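Long-range contacts in LbaCas13a H328A (C2c2) (Lachnospiraceae bacterium NK4A179, PDB 5WLH), which binds a pre-crRNA guide and, as an RNA-targeting CRISPR-Cas13a nuclease, cleaves RNA with a preference for adenine: residues V669-S673 against H926-Q930; V675-V681 against F724-Y729. One frame throughout, in Å; residues are numbered along the deposited sequence.

Contacts 1 and 2 illustrate how a protein can read one run of guide-RNA backbone from two packed junctions. Only one residue separates Ser673 from Val675, so one continuous stretch of chain, a loop leading into helix 678-681, supplies a segment to each, and the contact centres lie about 15 Å apart. They meet directly where Arg671 CZ comes 3.5 Å from Tyr729 CG, a cation-pi pairing, and where Val669 CG1 packs 3.7 Å from Tyr729 O. Their RNA partners, all of chain B, overlap. The phosphate of A34 is held through OP1 by Arg671 and OP2 by Tyr729; that of U35 by Arg671 and Lys725. Contact 2 adds G33, and contact 1 reaches the distant base of A25.

Contact 1 (V669-S673 against H926-Q930); sequences VERAS and HSYKQ. With nucleotides of chain B.
A loop can be fastened to a helix with few direct bonds when water fills the gaps, and residues 669-673 on helix 915-941 show how. The loop runs extended, with phi/psi in the beta region, and its end descends onto the helix: the CA atoms of Ser673 and His926 are 5.2 Å apart. These two most covered residues each point CB toward the other segment, and their CB atoms lie 3.7 Å apart. With chi1 p, Ser673 places OG 3.1 Å from Gln930 CB and gives a weak hydrogen bond, OG to His926 O, of 3.5 Å. A water reinforces it, accepting from Ser673 N (3.0 Å) and donating to His926 O (2.7 Å), a carbonyl that also takes the helical bond from Gln930 N (3.0 Å). His926, chi1 m, slides its ring beneath the loop so that Arg671 O sits over one face, 3.2 Å from CD2. A second water joins His926 NE2 to Arg671 N, 3.0 Å from each. Glu670 (t, t) meets the fully extended Lys929 in a salt bridge, OE2 to NZ 2.6 Å, beside Thr961 of helix 960-974.

Arg671 turns its guanidinium away from the helix. Arg671 NH1 donates to OP1 of U35 (2.7 Å) and OP1 of A34 (3.0 Å), both of chain B, and Arg671 NH2 to OP2 of that U35 (3.1 Å), while Gln930 OE1 accepts from N6 of A25 of chain B (2.8 Å). One arginine spanning two consecutive phosphates is the arginine fork, a classic element of RNA-binding sites, here on the backbone of the bound pre-crRNA.

Contact 2 (V675-V681 against F724-Y729); sequences VPSFNKV and FKEIYY. With nucleotides of chain B.
The start of helix 678-681 sits beside the guide (all nucleotides here are of chain B): its N-cap amide, Ser677 N, donates to G33 OP1 (2.7 Å), while those of Phe678, Lys680 and Val681 are satisfied within the protein. After an extended lead-in, Ser677 OG (chi1 p) accepts from Lys680 N (3.1 Å). Phe678, nearest to Lys725 with CA atoms 5.9 Å apart, is a knob (chi1 t) among Phe724, Lys725, Tyr728 and Tyr729 of helix 709-732. Lys725 CA stands 3.6 Å above the centroid of the Phe678 ring, a CH-pi contact, and Phe678 CZ packs 3.6 Å from Phe724 CB.

Two buried tyrosine hydroxyls take up polar backbone groups. Tyr728 OH (chi1 t) donates to Pro676 O (2.7 Å). Tyr729 OH (chi1 m) accepts from Phe678 N (2.8 Å) and donates to A34 OP2 (2.6 Å). Asn679 OD1 takes A34 O2' (2.5 Å), Lys680 NZ holds G33 OP2 (2.8 Å), and Lys725 NZ divides between U35 OP2 (2.8 Å) and Glu726 OE1 (2.6 Å). Phe678 N, Tyr729 OH and the A34 phosphate thus form a relay; the other groups have direct partners. Because these RNA partners are phosphate or ribose oxygens, recognition here should depend on backbone shape rather than base identity.

Contact 1 (V669-S673 against H926-Q930)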
loop_
_atom_site.group_PDB
_atom_site.type_symbol
_atom_site.label_atom_id
_atom_site.label_comp_id
_atom_site.label_asym_id
_atom_site.label_seq_id
_atom_site.Cartn_x
_atom_site.Cartn_y
_atom_site.Cartn_z
ATOM N N VAL A 669 3.473 23.994 -14.238
ATOM C CA VAL A 669 4.469 22.930 -14.301
ATOM C C VAL A 669 3.822 21.638 -13.816
ATOM O O VAL A 669 3.271 21.592 -12.710
ATOM C CB VAL A 669 5.710 23.278 -13.464
ATOM C CG1 VAL A 669 6.717 22.144 -13.509
ATOM C CG2 VAL A 669 6.325 24.590 -13.960
ATOM N N GLU A 670 3.845 20.614 -14.663
ATOM C CA GLU A 670 3.397 19.273 -14.297
ATOM C C GLU A 670 4.601 18.481 -13.803
ATOM O O GLU A 670 5.497 18.153 -14.585
ATOM C CB GLU A 670 2.755 18.588 -15.496
ATOM C CG GLU A 670 2.086 17.274 -15.185
ATOM C CD GLU A 670 1.259 16.792 -16.361
ATOM O OE1 GLU A 670 1.301 17.475 -17.406
ATOM O OE2 GLU A 670 0.571 15.751 -16.249
ATOM N N ARG A 671 4.636 18.187 -12.510
ATOM C CA ARG A 671 5.755 17.452 -11.955
ATOM C C ARG A 671 5.673 15.975 -12.279
ATOM O O ARG A 671 4.593 15.379 -12.269
ATOM C CB ARG A 671 5.805 17.619 -10.449
ATOM C CG ARG A 671 6.284 18.961 -10.049
ATOM C CD ARG A 671 6.479 18.968 -8.571
ATOM N NE ARG A 671 6.333 20.314 -8.061
ATOM C CZ ARG A 671 6.316 20.601 -6.772
ATOM N NH1 ARG A 671 6.466 19.617 -5.886
ATOM N NH2 ARG A 671 6.161 21.859 -6.378
ATOM N N ALA A 672 6.837 15.376 -12.502
ATOM C CA ALA A 672 6.935 13.952 -12.758
ATOM C C ALA A 672 7.185 13.213 -11.456
ATOM O O ALA A 672 7.879 13.710 -10.559
ATOM C CB ALA A 672 8.057 13.651 -13.754
ATOM N N SER A 673 6.610 12.024 -11.349
ATOM C CA SER A 673 6.854 11.236 -10.160
ATOM C C SER A 673 8.248 10.601 -10.211
ATOM O O SER A 673 8.932 10.592 -11.250
ATOM C CB SER A 673 5.802 10.140 -10.022
ATOM O OG SER A 673 6.031 9.222 -11.043
ATOM N N HIS A 926 0.469 11.851 -10.133
ATOM C CA HIS A 926 1.763 11.692 -10.791
ATOM C C HIS A 926 2.163 10.232 -10.900
ATOM O O HIS A 926 2.697 9.798 -11.936
ATOM C CB HIS A 926 2.839 12.423 -10.015
ATOM C CG HIS A 926 2.631 13.895 -9.949
ATOM N ND1 HIS A 926 3.261 14.679 -9.008
ATOM C CD2 HIS A 926 1.873 14.728 -10.699
ATOM C CE1 HIS A 926 2.899 15.938 -9.181
ATOM N NE2 HIS A 926 2.061 15.996 -10.197
ATOM N N SER A 927 1.972 9.479 -9.816
ATOM C CA SER A 927 2.348 8.072 -9.806
ATOM C C SER A 927 1.510 7.293 -10.806
ATOM O O SER A 927 2.022 6.413 -11.511
ATOM C CB SER A 927 2.192 7.498 -8.392
ATOM O OG SER A 927 3.160 8.062 -7.517
ATOM N N TYR A 928 0.217 7.615 -10.889
ATOM C CA TYR A 928 -0.638 7.004 -11.901
ATOM C C TYR A 928 -0.098 7.262 -13.305
ATOM O O TYR A 928 0.019 6.341 -14.125
ATOM C CB TYR A 928 -2.061 7.553 -11.759
ATOM C CG TYR A 928 -2.952 7.168 -12.912
ATOM C CD1 TYR A 928 -3.553 5.916 -12.941
ATOM C CD2 TYR A 928 -3.193 8.039 -13.959
ATOM C CE1 TYR A 928 -4.334 5.537 -13.983
ATOM C CE2 TYR A 928 -4.006 7.668 -15.024
ATOM C CZ TYR A 928 -4.584 6.413 -15.010
ATOM O OH TYR A 928 -5.397 5.985 -16.025
ATOM N N LYS A 929 0.207 8.525 -13.611
ATOM C CA LYS A 929 0.605 8.857 -14.976
ATOM C C LYS A 929 1.899 8.143 -15.355
ATOM O O LYS A 929 2.025 7.610 -16.465
ATOM C CB LYS A 929 0.761 10.365 -15.117
ATOM C CG LYS A 929 1.068 10.812 -16.554
ATOM C CD LYS A 929 1.204 12.330 -16.630
ATOM C CE LYS A 929 1.408 12.779 -18.082
ATOM N NZ LYS A 929 1.152 14.233 -18.262
ATOM N N GLN A 930 2.854 8.097 -14.429
ATOM C CA GLN A 930 4.129 7.448 -14.703
ATOM C C GLN A 930 3.960 5.952 -14.869
ATOM O O GLN A 930 4.626 5.344 -15.708
ATOM C CB GLN A 930 5.122 7.729 -13.578
ATOM C CG GLN A 930 6.576 7.500 -13.996
ATOM C CD GLN A 930 7.025 6.069 -13.879
ATOM O OE1 GLN A 930 6.452 5.286 -13.109
ATOM N NE2 GLN A 930 8.100 5.717 -14.610
ATOM P P U B 35 5.653 21.293 -2.706
ATOM O OP1 U B 35 5.115 20.309 -3.672
ATOM O OP2 U B 35 6.142 22.549 -3.326
ATOM O "O5'" U B 35 4.582 21.649 -1.598
ATOM C "C5'" U B 35 3.531 22.555 -1.851
ATOM C "C4'" U B 35 2.756 22.777 -0.586
ATOM O "O4'" U B 35 2.161 21.531 -0.157
ATOM C "C3'" U B 35 3.601 23.203 0.599
ATOM O "O3'" U B 35 3.854 24.589 0.562
ATOM C "C2'" U B 35 2.764 22.763 1.791
ATOM O "O2'" U B 35 1.772 23.727 2.091
ATOM C "C1'" U B 35 2.085 21.492 1.249
ATOM N N1 U B 35 2.772 20.273 1.724
ATOM C C2 U B 35 2.414 19.834 2.979
ATOM O O2 U B 35 1.561 20.380 3.654
ATOM N N3 U B 35 3.073 18.719 3.406
ATOM C C4 U B 35 4.056 18.028 2.731
ATOM O O4 U B 35 4.560 17.050 3.283
ATOM C C5 U B 35 4.384 18.547 1.441
ATOM C C6 U B 35 3.743 19.631 0.986
ATOM P P A B 34 7.757 16.046 -4.718
ATOM O OP1 A B 34 6.865 16.600 -5.776
ATOM O OP2 A B 34 9.246 15.954 -4.939
ATOM O "O5'" A B 34 7.558 16.726 -3.302
ATOM C "C5'" A B 34 6.276 17.152 -2.864
ATOM C "C4'" A B 34 6.373 18.252 -1.833
ATOM O "O4'" A B 34 6.775 17.701 -0.545
ATOM C "C3'" A B 34 7.376 19.371 -2.166
ATOM O "O3'" A B 34 6.818 20.631 -1.819
ATOM C "C2'" A B 34 8.543 19.077 -1.219
ATOM O "O2'" A B 34 9.311 20.206 -0.860
ATOM C "C1'" A B 34 7.818 18.490 -0.011
ATOM N N9 A B 34 8.686 17.690 0.862
ATOM C C8 A B 34 9.378 16.529 0.636
ATOM N N7 A B 34 10.097 16.142 1.666
ATOM C C5 A B 34 9.883 17.120 2.625
ATOM C C6 A B 34 10.355 17.306 3.937
ATOM N N6 A B 34 11.197 16.478 4.565
ATOM N N1 A B 34 9.933 18.399 4.611
ATOM C C2 A B 34 9.093 19.248 4.000
ATOM N N3 A B 34 8.583 19.177 2.772
ATOM C C4 A B 34 9.017 18.077 2.137
ATOM P P A B 25 7.271 -6.942 -10.799
ATOM O OP1 A B 25 7.621 -6.830 -12.246
ATOM O OP2 A B 25 8.295 -7.384 -9.827
ATOM O "O5'" A B 25 6.725 -5.524 -10.347
ATOM C "C5'" A B 25 6.129 -5.328 -9.072
ATOM C "C4'" A B 25 4.886 -4.488 -9.186
ATOM O "O4'" A B 25 5.243 -3.105 -9.460
ATOM C "C3'" A B 25 3.916 -4.907 -10.294
ATOM O "O3'" A B 25 2.586 -4.727 -9.825
ATOM C "C2'" A B 25 4.163 -3.871 -11.380
ATOM O "O2'" A B 25 3.063 -3.664 -12.245
ATOM C "C1'" A B 25 4.454 -2.639 -10.537
ATOM N N9 A B 25 5.143 -1.582 -11.267
ATOM C C8 A B 25 6.032 -1.724 -12.305
ATOM N N7 A B 25 6.434 -0.579 -12.803
ATOM C C5 A B 25 5.754 0.363 -12.044
ATOM C C6 A B 25 5.748 1.762 -12.074
ATOM N N6 A B 25 6.484 2.461 -12.941
ATOM N N1 A B 25 4.952 2.412 -11.202
ATOM C C2 A B 25 4.214 1.706 -10.336
ATOM N N3 A B 25 4.139 0.379 -10.220
ATOM C C4 A B 25 4.943 -0.234 -11.106
HETATM O O HOH W 1 2.357 18.883 -10.758
HETATM O O HOH W 2 4.328 11.530 -13.299
#

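Contact 2 (V675-V681 against F724-Y729)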
loop_
_atom_site.group_PDB
_atom_site.type_symbol
_atom_site.label_atom_id
_atom_site.label_comp_id
_atom_site.label_asym_id
_atom_site.label_seq_id
_atom_site.Cartn_x
_atom_site.Cartn_y
_atom_site.Cartn_z
ATOM N N VAL A 675 11.046 11.422 -9.167
ATOM C CA VAL A 675 12.232 12.269 -9.094
ATOM C C VAL A 675 12.497 12.560 -7.621
ATOM O O VAL A 675 11.554 12.923 -6.903
ATOM C CB VAL A 675 12.037 13.561 -9.887
ATOM C CG1 VAL A 675 13.257 14.455 -9.730
ATOM C CG2 VAL A 675 11.785 13.245 -11.364
ATOM N N PRO A 676 13.726 12.399 -7.127
ATOM C CA PRO A 676 13.996 12.703 -5.718
ATOM C C PRO A 676 13.484 14.078 -5.327
ATOM O O PRO A 676 13.621 15.051 -6.077
ATOM C CB PRO A 676 15.526 12.628 -5.630
ATOM C CG PRO A 676 15.904 11.668 -6.667
ATOM C CD PRO A 676 14.917 11.869 -7.812
ATOM N N SER A 677 12.883 14.157 -4.142
ATOM C CA SER A 677 12.327 15.419 -3.684
ATOM C C SER A 677 13.454 16.414 -3.459
ATOM O O SER A 677 14.589 16.031 -3.184
ATOM C CB SER A 677 11.556 15.238 -2.384
ATOM O OG SER A 677 12.460 15.024 -1.305
ATOM N N PHE A 678 13.125 17.702 -3.587
ATOM C CA PHE A 678 14.112 18.734 -3.281
ATOM C C PHE A 678 14.695 18.506 -1.897
ATOM O O PHE A 678 15.915 18.578 -1.706
ATOM C CB PHE A 678 13.486 20.127 -3.358
ATOM C CG PHE A 678 14.388 21.214 -2.822
ATOM C CD1 PHE A 678 15.458 21.668 -3.579
ATOM C CD2 PHE A 678 14.186 21.740 -1.562
ATOM C CE1 PHE A 678 16.302 22.652 -3.082
ATOM C CE2 PHE A 678 15.014 22.719 -1.065
ATOM C CZ PHE A 678 16.079 23.168 -1.826
ATOM N N ASN A 679 13.830 18.179 -0.931
ATOM C CA ASN A 679 14.230 18.069 0.466
ATOM C C ASN A 679 15.143 16.888 0.734
ATOM O O ASN A 679 15.799 16.869 1.782
ATOM C CB ASN A 679 12.987 17.968 1.351
ATOM C CG ASN A 679 12.033 19.097 1.111
ATOM O OD1 ASN A 679 11.448 19.198 0.034
ATOM N ND2 ASN A 679 11.887 19.977 2.097
ATOM N N LYS A 680 15.172 15.892 -0.152
ATOM C CA LYS A 680 16.135 14.804 -0.032
ATOM C C LYS A 680 17.447 15.122 -0.729
ATOM O O LYS A 680 18.510 14.697 -0.260
ATOM C CB LYS A 680 15.563 13.505 -0.610
ATOM C CG LYS A 680 14.347 12.968 0.148
ATOM C CD LYS A 680 14.723 12.187 1.391
ATOM C CE LYS A 680 13.535 11.366 1.931
ATOM N NZ LYS A 680 12.994 10.291 1.006
ATOM N N VAL A 681 17.392 15.867 -1.835
ATOM C CA VAL A 681 18.615 16.285 -2.517
ATOM C C VAL A 681 19.345 17.339 -1.693
ATOM O O VAL A 681 20.573 17.302 -1.560
ATOM C CB VAL A 681 18.280 16.801 -3.929
ATOM C CG1 VAL A 681 19.537 17.325 -4.624
ATOM C CG2 VAL A 681 17.666 15.683 -4.768
ATOM N N PHE A 724 15.244 27.941 -3.575
ATOM C CA PHE A 724 15.836 26.806 -4.280
ATOM C C PHE A 724 14.797 25.726 -4.550
ATOM O O PHE A 724 14.790 25.113 -5.625
ATOM C CB PHE A 724 16.983 26.205 -3.470
ATOM C CG PHE A 724 18.281 26.950 -3.615
ATOM C CD1 PHE A 724 18.319 28.183 -4.255
ATOM C CD2 PHE A 724 19.456 26.420 -3.113
ATOM C CE1 PHE A 724 19.520 28.878 -4.389
ATOM C CE2 PHE A 724 20.656 27.108 -3.236
ATOM C CZ PHE A 724 20.684 28.335 -3.880
ATOM N N LYS A 725 13.906 25.490 -3.587
ATOM C CA LYS A 725 12.879 24.472 -3.781
ATOM C C LYS A 725 12.003 24.823 -4.977
ATOM O O LYS A 725 11.752 23.982 -5.850
ATOM C CB LYS A 725 12.032 24.328 -2.512
ATOM C CG LYS A 725 11.053 23.130 -2.576
ATOM C CD LYS A 725 9.637 23.569 -2.993
ATOM C CE LYS A 725 8.933 24.325 -1.872
ATOM N NZ LYS A 725 7.548 24.748 -2.275
ATOM N N GLU A 726 11.553 26.078 -5.045
ATOM C CA GLU A 726 10.730 26.491 -6.171
ATOM C C GLU A 726 11.511 26.406 -7.474
ATOM O O GLU A 726 10.964 26.001 -8.504
ATOM C CB GLU A 726 10.188 27.896 -5.933
ATOM C CG GLU A 726 9.170 27.962 -4.809
ATOM C CD GLU A 726 7.873 27.234 -5.156
ATOM O OE1 GLU A 726 7.465 26.354 -4.376
ATOM O OE2 GLU A 726 7.253 27.553 -6.194
ATOM N N ILE A 727 12.798 26.754 -7.445
ATOM C CA ILE A 727 13.606 26.648 -8.659
ATOM C C ILE A 727 13.765 25.197 -9.075
ATOM O O ILE A 727 13.693 24.863 -10.266
ATOM C CB ILE A 727 14.979 27.303 -8.450
ATOM C CG1 ILE A 727 14.807 28.807 -8.219
ATOM C CG2 ILE A 727 15.884 26.970 -9.631
ATOM C CD1 ILE A 727 16.113 29.504 -7.877
ATOM N N TYR A 728 13.996 24.318 -8.099
ATOM C CA TYR A 728 14.202 22.904 -8.379
ATOM C C TYR A 728 13.049 22.360 -9.201
ATOM O O TYR A 728 13.246 21.770 -10.268
ATOM C CB TYR A 728 14.338 22.147 -7.051
ATOM C CG TYR A 728 14.621 20.668 -7.170
ATOM C CD1 TYR A 728 15.900 20.207 -7.412
ATOM C CD2 TYR A 728 13.600 19.731 -7.027
ATOM C CE1 TYR A 728 16.167 18.863 -7.515
ATOM C CE2 TYR A 728 13.863 18.381 -7.125
ATOM C CZ TYR A 728 15.132 17.951 -7.362
ATOM O OH TYR A 728 15.385 16.616 -7.457
ATOM N N TYR A 729 11.828 22.614 -8.752
ATOM C CA TYR A 729 10.692 21.989 -9.413
ATOM C C TYR A 729 10.291 22.733 -10.682
ATOM O O TYR A 729 9.949 22.100 -11.686
ATOM C CB TYR A 729 9.508 21.897 -8.450
ATOM C CG TYR A 729 9.757 20.911 -7.328
ATOM C CD1 TYR A 729 9.902 19.550 -7.600
ATOM C CD2 TYR A 729 9.845 21.339 -6.013
ATOM C CE1 TYR A 729 10.140 18.636 -6.580
ATOM C CE2 TYR A 729 10.071 20.444 -4.996
ATOM C CZ TYR A 729 10.214 19.092 -5.289
ATOM O OH TYR A 729 10.454 18.205 -4.270
ATOM P P A B 34 7.757 16.046 -4.718
ATOM O OP1 A B 34 6.865 16.600 -5.776
ATOM O OP2 A B 34 9.246 15.954 -4.939
ATOM O "O5'" A B 34 7.558 16.726 -3.302
ATOM C "C5'" A B 34 6.276 17.152 -2.864
ATOM C "C4'" A B 34 6.373 18.252 -1.833
ATOM O "O4'" A B 34 6.775 17.701 -0.545
ATOM C "C3'" A B 34 7.376 19.371 -2.166
ATOM O "O3'" A B 34 6.818 20.631 -1.819
ATOM C "C2'" A B 34 8.543 19.077 -1.219
ATOM O "O2'" A B 34 9.311 20.206 -0.860
ATOM C "C1'" A B 34 7.818 18.490 -0.011
ATOM N N9 A B 34 8.686 17.690 0.862
ATOM C C8 A B 34 9.378 16.529 0.636
ATOM N N7 A B 34 10.097 16.142 1.666
ATOM C C5 A B 34 9.883 17.120 2.625
ATOM C C6 A B 34 10.355 17.306 3.937
ATOM N N6 A B 34 11.197 16.478 4.565
ATOM N N1 A B 34 9.933 18.399 4.611
ATOM C C2 A B 34 9.093 19.248 4.000
ATOM N N3 A B 34 8.583 19.177 2.772
ATOM C C4 A B 34 9.017 18.077 2.137
ATOM P P G B 33 11.320 11.043 -2.376
ATOM O OP1 G B 33 12.515 11.863 -2.722
ATOM O OP2 G B 33 11.029 10.733 -0.943
ATOM O "O5'" G B 33 10.031 11.755 -2.955
ATOM C "C5'" G B 33 9.955 12.125 -4.323
ATOM C "C4'" G B 33 8.557 12.565 -4.660
ATOM O "O4'" G B 33 7.645 11.427 -4.530
ATOM C "C3'" G B 33 7.998 13.657 -3.744
ATOM O "O3'" G B 33 7.219 14.560 -4.506
ATOM C "C2'" G B 33 7.066 12.876 -2.828
ATOM O "O2'" G B 33 6.041 13.625 -2.214
ATOM C "C1'" G B 33 6.522 11.844 -3.794
ATOM N N9 G B 33 5.835 10.750 -3.095
ATOM C C8 G B 33 4.525 10.373 -3.299
ATOM N N7 G B 33 4.126 9.452 -2.457
ATOM C C5 G B 33 5.215 9.252 -1.628
ATOM C C6 G B 33 5.363 8.377 -0.532
ATOM O O6 G B 33 4.541 7.576 -0.063
ATOM N N1 G B 33 6.623 8.471 0.025
ATOM C C2 G B 33 7.629 9.298 -0.413
ATOM N N2 G B 33 8.782 9.234 0.263
ATOM N N3 G B 33 7.508 10.121 -1.433
ATOM C C4 G B 33 6.280 10.053 -1.997
ATOM P P U B 35 5.653 21.293 -2.706
ATOM O OP1 U B 35 5.115 20.309 -3.672
ATOM O OP2 U B 35 6.142 22.549 -3.326
ATOM O "O5'" U B 35 4.582 21.649 -1.598
ATOM C "C5'" U B 35 3.531 22.555 -1.851
ATOM C "C4'" U B 35 2.756 22.777 -0.586
ATOM O "O4'" U B 35 2.161 21.531 -0.157
ATOM C "C3'" U B 35 3.601 23.203 0.599
ATOM O "O3'" U B 35 3.854 24.589 0.562
ATOM C "C2'" U B 35 2.764 22.763 1.791
ATOM O "O2'" U B 35 1.772 23.727 2.091
ATOM C "C1'" U B 35 2.085 21.492 1.249
ATOM N N1 U B 35 2.772 20.273 1.724
ATOM C C2 U B 35 2.414 19.834 2.979
ATOM O O2 U B 35 1.561 20.380 3.654
ATOM N N3 U B 35 3.073 18.719 3.406
ATOM C C4 U B 35 4.056 18.028 2.731
ATOM O O4 U B 35 4.560 17.050 3.283
ATOM C C5 U B 35 4.384 18.547 1.441
ATOM C C6 U B 35 3.743 19.631 0.986
#